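Local coordinates for molybdenum-binding-protein (Azotobacter vinelandii, PDB 1H9M) that binds molybdate in the cytoplasm, probably cooperatively, and is likely to serve molybdenum homeostasis, at residues W66-S74 against L122-A130. Residues are numbered along the deposited sequence; the frame is centred on the assembly and turned at random.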
ATOM      1  N   TRP A  66       5.669   2.346  -1.789  1.00 16.91           N
ATOM      2  CA  TRP A  66       5.044   1.231  -2.372  1.00 15.74           C
ATOM      3  C   TRP A  66       6.002   0.408  -3.294  1.00 16.19           C
ATOM      4  O   TRP A  66       5.651  -0.666  -3.738  1.00 18.36           O
ATOM      5  CB  TRP A  66       3.871   1.748  -3.193  1.00 19.50           C
ATOM      6  CG  TRP A  66       2.900   2.659  -2.451  1.00 20.65           C
ATOM      7  CD1 TRP A  66       2.868   3.020  -1.108  1.00 17.64           C
ATOM      8  CD2 TRP A  66       1.776   3.317  -3.044  1.00 17.45           C
ATOM      9  NE1 TRP A  66       1.801   3.872  -0.857  1.00 21.03           N
ATOM     10  CE2 TRP A  66       1.094   4.056  -2.052  1.00 22.74           C
ATOM     11  CE3 TRP A  66       1.351   3.393  -4.369  1.00 27.18           C
ATOM     12  CZ2 TRP A  66      -0.015   4.857  -2.369  1.00 27.08           C
ATOM     13  CZ3 TRP A  66       0.234   4.141  -4.638  1.00 29.82           C
ATOM     14  CH2 TRP A  66      -0.476   4.894  -3.658  1.00 25.23           C
ATOM     15  N   VAL A  67       7.244   0.888  -3.420  1.00 14.78           N
ATOM     16  CA  VAL A  67       8.185   0.159  -4.329  1.00 15.08           C
ATOM     17  C   VAL A  67       9.168  -0.676  -3.555  1.00 12.52           C
ATOM     18  O   VAL A  67       9.844  -0.093  -2.663  1.00 14.76           O
ATOM     19  CB  VAL A  67       8.939   1.246  -5.177  1.00 16.20           C
ATOM     20  CG1 VAL A  67       9.909   0.536  -6.114  1.00 16.11           C
ATOM     21  CG2 VAL A  67       7.947   2.141  -5.944  1.00 16.32           C
ATOM     22  N   LEU A  68       9.185  -1.978  -3.842  1.00 13.31           N
ATOM     23  CA  LEU A  68      10.210  -2.777  -3.152  1.00 16.00           C
ATOM     24  C   LEU A  68      11.481  -2.766  -4.070  1.00 15.26           C
ATOM     25  O   LEU A  68      11.339  -2.508  -5.247  1.00 17.64           O
ATOM     26  CB  LEU A  68       9.755  -4.207  -3.107  1.00 17.40           C
ATOM     27  CG  LEU A  68       8.569  -4.467  -2.160  1.00 22.26           C
ATOM     28  CD1 LEU A  68       7.269  -3.907  -2.707  1.00 30.66           C
ATOM     29  CD2 LEU A  68       8.425  -5.996  -2.091  1.00 25.89           C
ATOM     30  N   LEU A  69      12.617  -3.038  -3.437  1.00 15.72           N
ATOM     31  CA  LEU A  69      13.837  -3.203  -4.250  1.00 16.74           C
ATOM     32  C   LEU A  69      14.365  -4.630  -4.145  1.00 18.98           C
ATOM     33  O   LEU A  69      14.317  -5.192  -3.055  1.00 17.32           O
ATOM     34  CB  LEU A  69      14.962  -2.245  -3.848  1.00 17.98           C
ATOM     35  CG  LEU A  69      14.608  -0.762  -4.144  1.00 16.17           C
ATOM     36  CD1 LEU A  69      15.736   0.099  -3.490  1.00 22.18           C
ATOM     37  CD2 LEU A  69      14.533  -0.449  -5.606  1.00 22.10           C
ATOM     38  N   MET A  70      14.823  -5.202  -5.260  1.00 19.61           N
ATOM     39  CA  MET A  70      15.329  -6.574  -5.117  1.00 19.13           C
ATOM     40  C   MET A  70      16.698  -6.671  -5.834  1.00 21.32           C
ATOM     41  O   MET A  70      16.773  -6.069  -6.891  1.00 24.27           O
ATOM     42  CB  MET A  70      14.294  -7.571  -5.625  1.00 23.26           C
ATOM     43  CG  MET A  70      14.749  -9.033  -5.737  1.00 24.57           C
ATOM     44  SD  MET A  70      13.324 -10.026  -6.296  1.00 25.96           S
ATOM     45  CE  MET A  70      13.081  -9.435  -7.893  1.00 21.15           C
ATOM     46  N   THR A  71      17.658  -7.303  -5.143  1.00 23.29           N
ATOM     47  CA  THR A  71      18.922  -7.432  -5.922  1.00 30.18           C
ATOM     48  C   THR A  71      19.170  -8.864  -6.359  1.00 33.59           C
ATOM     49  O   THR A  71      20.097  -9.096  -7.131  1.00 33.25           O
ATOM     50  CB  THR A  71      20.151  -6.922  -5.154  1.00 28.94           C
ATOM     51  OG1 THR A  71      20.209  -7.579  -3.896  1.00 31.69           O
ATOM     52  CG2 THR A  71      20.055  -5.415  -4.962  1.00 25.58           C
ATOM     53  N   ASP A  72      18.474  -9.804  -5.744  1.00 35.31           N
ATOM     54  CA  ASP A  72      18.653 -11.220  -6.114  1.00 38.38           C
ATOM     55  C   ASP A  72      17.356 -11.946  -5.789  1.00 34.58           C
ATOM     56  O   ASP A  72      17.010 -12.073  -4.617  1.00 36.29           O
ATOM     57  CB  ASP A  72      19.810 -11.820  -5.321  1.00 43.89           C
ATOM     58  CG  ASP A  72      20.061 -13.294  -5.578  1.00 52.46           C
ATOM     59  OD1 ASP A  72      19.601 -13.801  -6.626  1.00 48.50           O
ATOM     60  OD2 ASP A  72      20.725 -13.915  -4.712  1.00 56.01           O
ATOM     61  N   SER A  73      16.685 -12.453  -6.818  1.00 38.77           N
ATOM     62  CA  SER A  73      15.446 -13.202  -6.609  1.00 38.71           C
ATOM     63  C   SER A  73      15.696 -14.602  -6.090  1.00 39.03           C
ATOM     64  O   SER A  73      14.824 -15.221  -5.474  1.00 36.82           O
ATOM     65  CB  SER A  73      14.635 -13.207  -7.909  1.00 42.11           C
ATOM     66  OG  SER A  73      15.341 -13.904  -8.927  1.00 42.36           O
ATOM     67  N   SER A  74      16.910 -15.124  -6.308  1.00 39.73           N
ATOM     68  CA  SER A  74      17.282 -16.452  -5.828  1.00 39.59           C
ATOM     69  C   SER A  74      16.348 -17.520  -6.398  1.00 37.38           C
ATOM     70  O   SER A  74      15.859 -18.380  -5.680  1.00 40.77           O
ATOM     71  CB  SER A  74      17.264 -16.526  -4.305  1.00 48.38           C
ATOM     72  OG  SER A  74      18.261 -15.702  -3.725  1.00 58.74           O
ATOM     73  N   LEU A 122      21.178  -5.255   1.067  1.00 31.81           N
ATOM     74  CA  LEU A 122      21.197  -5.535  -0.356  1.00 31.12           C
ATOM     75  C   LEU A 122      22.513  -5.018  -0.979  1.00 31.94           C
ATOM     76  O   LEU A 122      22.609  -5.126  -2.192  1.00 34.28           O
ATOM     77  CB  LEU A 122      19.989  -4.962  -1.100  1.00 34.20           C
ATOM     78  CG  LEU A 122      18.580  -5.420  -0.678  1.00 36.56           C
ATOM     79  CD1 LEU A 122      17.547  -4.874  -1.670  1.00 28.59           C
ATOM     80  CD2 LEU A 122      18.460  -6.925  -0.586  1.00 37.75           C
ATOM     81  N   GLY A 123      23.311  -4.233  -0.270  1.00 32.96           N
ATOM     82  CA  GLY A 123      24.490  -3.615  -0.863  1.00 32.65           C
ATOM     83  C   GLY A 123      24.172  -2.553  -1.893  1.00 36.63           C
ATOM     84  O   GLY A 123      24.934  -2.297  -2.850  1.00 39.69           O
ATOM     85  N   LEU A 124      23.065  -1.808  -1.718  1.00 31.03           N
ATOM     86  CA  LEU A 124      22.738  -0.745  -2.653  1.00 29.63           C
ATOM     87  C   LEU A 124      23.736   0.387  -2.460  1.00 32.33           C
ATOM     88  O   LEU A 124      24.100   0.794  -1.362  1.00 31.89           O
ATOM     89  CB  LEU A 124      21.299  -0.210  -2.478  1.00 27.36           C
ATOM     90  CG  LEU A 124      20.232  -1.307  -2.528  1.00 30.09           C
ATOM     91  CD1 LEU A 124      18.887  -0.825  -1.989  1.00 25.63           C
ATOM     92  CD2 LEU A 124      20.093  -1.774  -3.975  1.00 35.18           C
ATOM     93  N   LYS A 125      24.187   0.929  -3.572  1.00 29.50           N
ATOM     94  CA  LYS A 125      25.080   2.067  -3.683  1.00 30.81           C
ATOM     95  C   LYS A 125      25.033   2.464  -5.163  1.00 27.32           C
ATOM     96  O   LYS A 125      24.618   1.611  -5.942  1.00 25.02           O
ATOM     97  CB  LYS A 125      26.511   1.667  -3.324  1.00 35.64           C
ATOM     98  CG  LYS A 125      27.188   0.857  -4.413  1.00 31.75           C
ATOM     99  N   PRO A 126      25.347   3.702  -5.489  1.00 28.58           N
ATOM    100  CA  PRO A 126      25.256   4.217  -6.834  1.00 26.20           C
ATOM    101  C   PRO A 126      26.027   3.280  -7.760  1.00 29.13           C
ATOM    102  O   PRO A 126      27.087   2.775  -7.374  1.00 30.22           O
ATOM    103  CB  PRO A 126      25.816   5.637  -6.724  1.00 31.35           C
ATOM    104  CG  PRO A 126      25.509   6.008  -5.285  1.00 29.37           C
ATOM    105  CD  PRO A 126      25.766   4.751  -4.508  1.00 28.84           C
ATOM    106  N   GLY A 127      25.413   2.882  -8.873  1.00 28.81           N
ATOM    107  CA  GLY A 127      26.066   1.940  -9.780  1.00 32.16           C
ATOM    108  C   GLY A 127      25.552   0.517  -9.723  1.00 29.20           C
ATOM    109  O   GLY A 127      25.614  -0.210 -10.726  1.00 33.31           O
ATOM    110  N   ALA A 128      24.974   0.129  -8.578  1.00 29.57           N
ATOM    111  CA  ALA A 128      24.507  -1.200  -8.308  1.00 26.81           C
ATOM    112  C   ALA A 128      23.243  -1.599  -9.090  1.00 24.77           C
ATOM    113  O   ALA A 128      22.406  -0.725  -9.277  1.00 26.22           O
ATOM    114  CB  ALA A 128      24.272  -1.450  -6.822  1.00 27.18           C
ATOM    115  N   SER A 129      23.234  -2.871  -9.504  1.00 26.75           N
ATOM    116  CA  SER A 129      22.090  -3.400 -10.222  1.00 24.71           C
ATOM    117  C   SER A 129      20.970  -3.659  -9.159  1.00 23.99           C
ATOM    118  O   SER A 129      21.253  -4.357  -8.204  1.00 25.26           O
ATOM    119  CB  SER A 129      22.270  -4.778 -10.881  1.00 36.14           C
ATOM    120  OG  SER A 129      23.577  -4.888 -11.395  1.00 46.05           O
ATOM    121  N   ALA A 130      19.787  -3.308  -9.598  1.00 24.16           N
ATOM    122  CA  ALA A 130      18.657  -3.682  -8.680  1.00 25.80           C
ATOM    123  C   ALA A 130      17.368  -3.564  -9.457  1.00 22.12           C
ATOM    124  O   ALA A 130      17.315  -2.976 -10.515  1.00 23.04           O
ATOM    125  CB  ALA A 130      18.633  -2.729  -7.490  1.00 26.21           C
TER
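Thr71 and Leu69 meet Leu122, Leu124 and Ala130 where strand 68-70 joins, antiparallel to strand 129-134, the edge of the five-stranded sheet that carries the second TOBE domain (OB clan). CG2 of Thr71 packs among Leu122, Leu124, Ser129 and Ala130, 3.6 Å from Ser129 O and 3.8 Å from Leu124 CD2. With CG2 anti to the carbonyl carbon, OG1 sits between the backbone N and that carbon (chi1 54°), 3.8 Å from Leu122 CD2. An alanine in place of Thr71 would probably leave a gap beside Leu124 CD2 and Ala130 CB and remove the hydroxyl that lies against Leu122 CD2. Leu122, just ahead of the Schellman glycine Gly123 that ends helix 116-121, splays its two methyls: CD2 toward Thr71, CD1 over the Leu69 backbone, 3.5 Å from Leu69 O. In the buried part of the contact, Leu69 and Leu124 approach at a slant through their CD1 methyls, 3.6 Å apart; Leu69 also packs on Val100 and Val114, Leu124 on Val88 and Ile91. Lys5 and Ile6 of the second subunit pack on Thr71 and Leu122, respectively, and its strand extends the sheet past Met70. Between the backbones, Ala130 CA makes a CA-H...O contact to Met70 O at 3.5 Å.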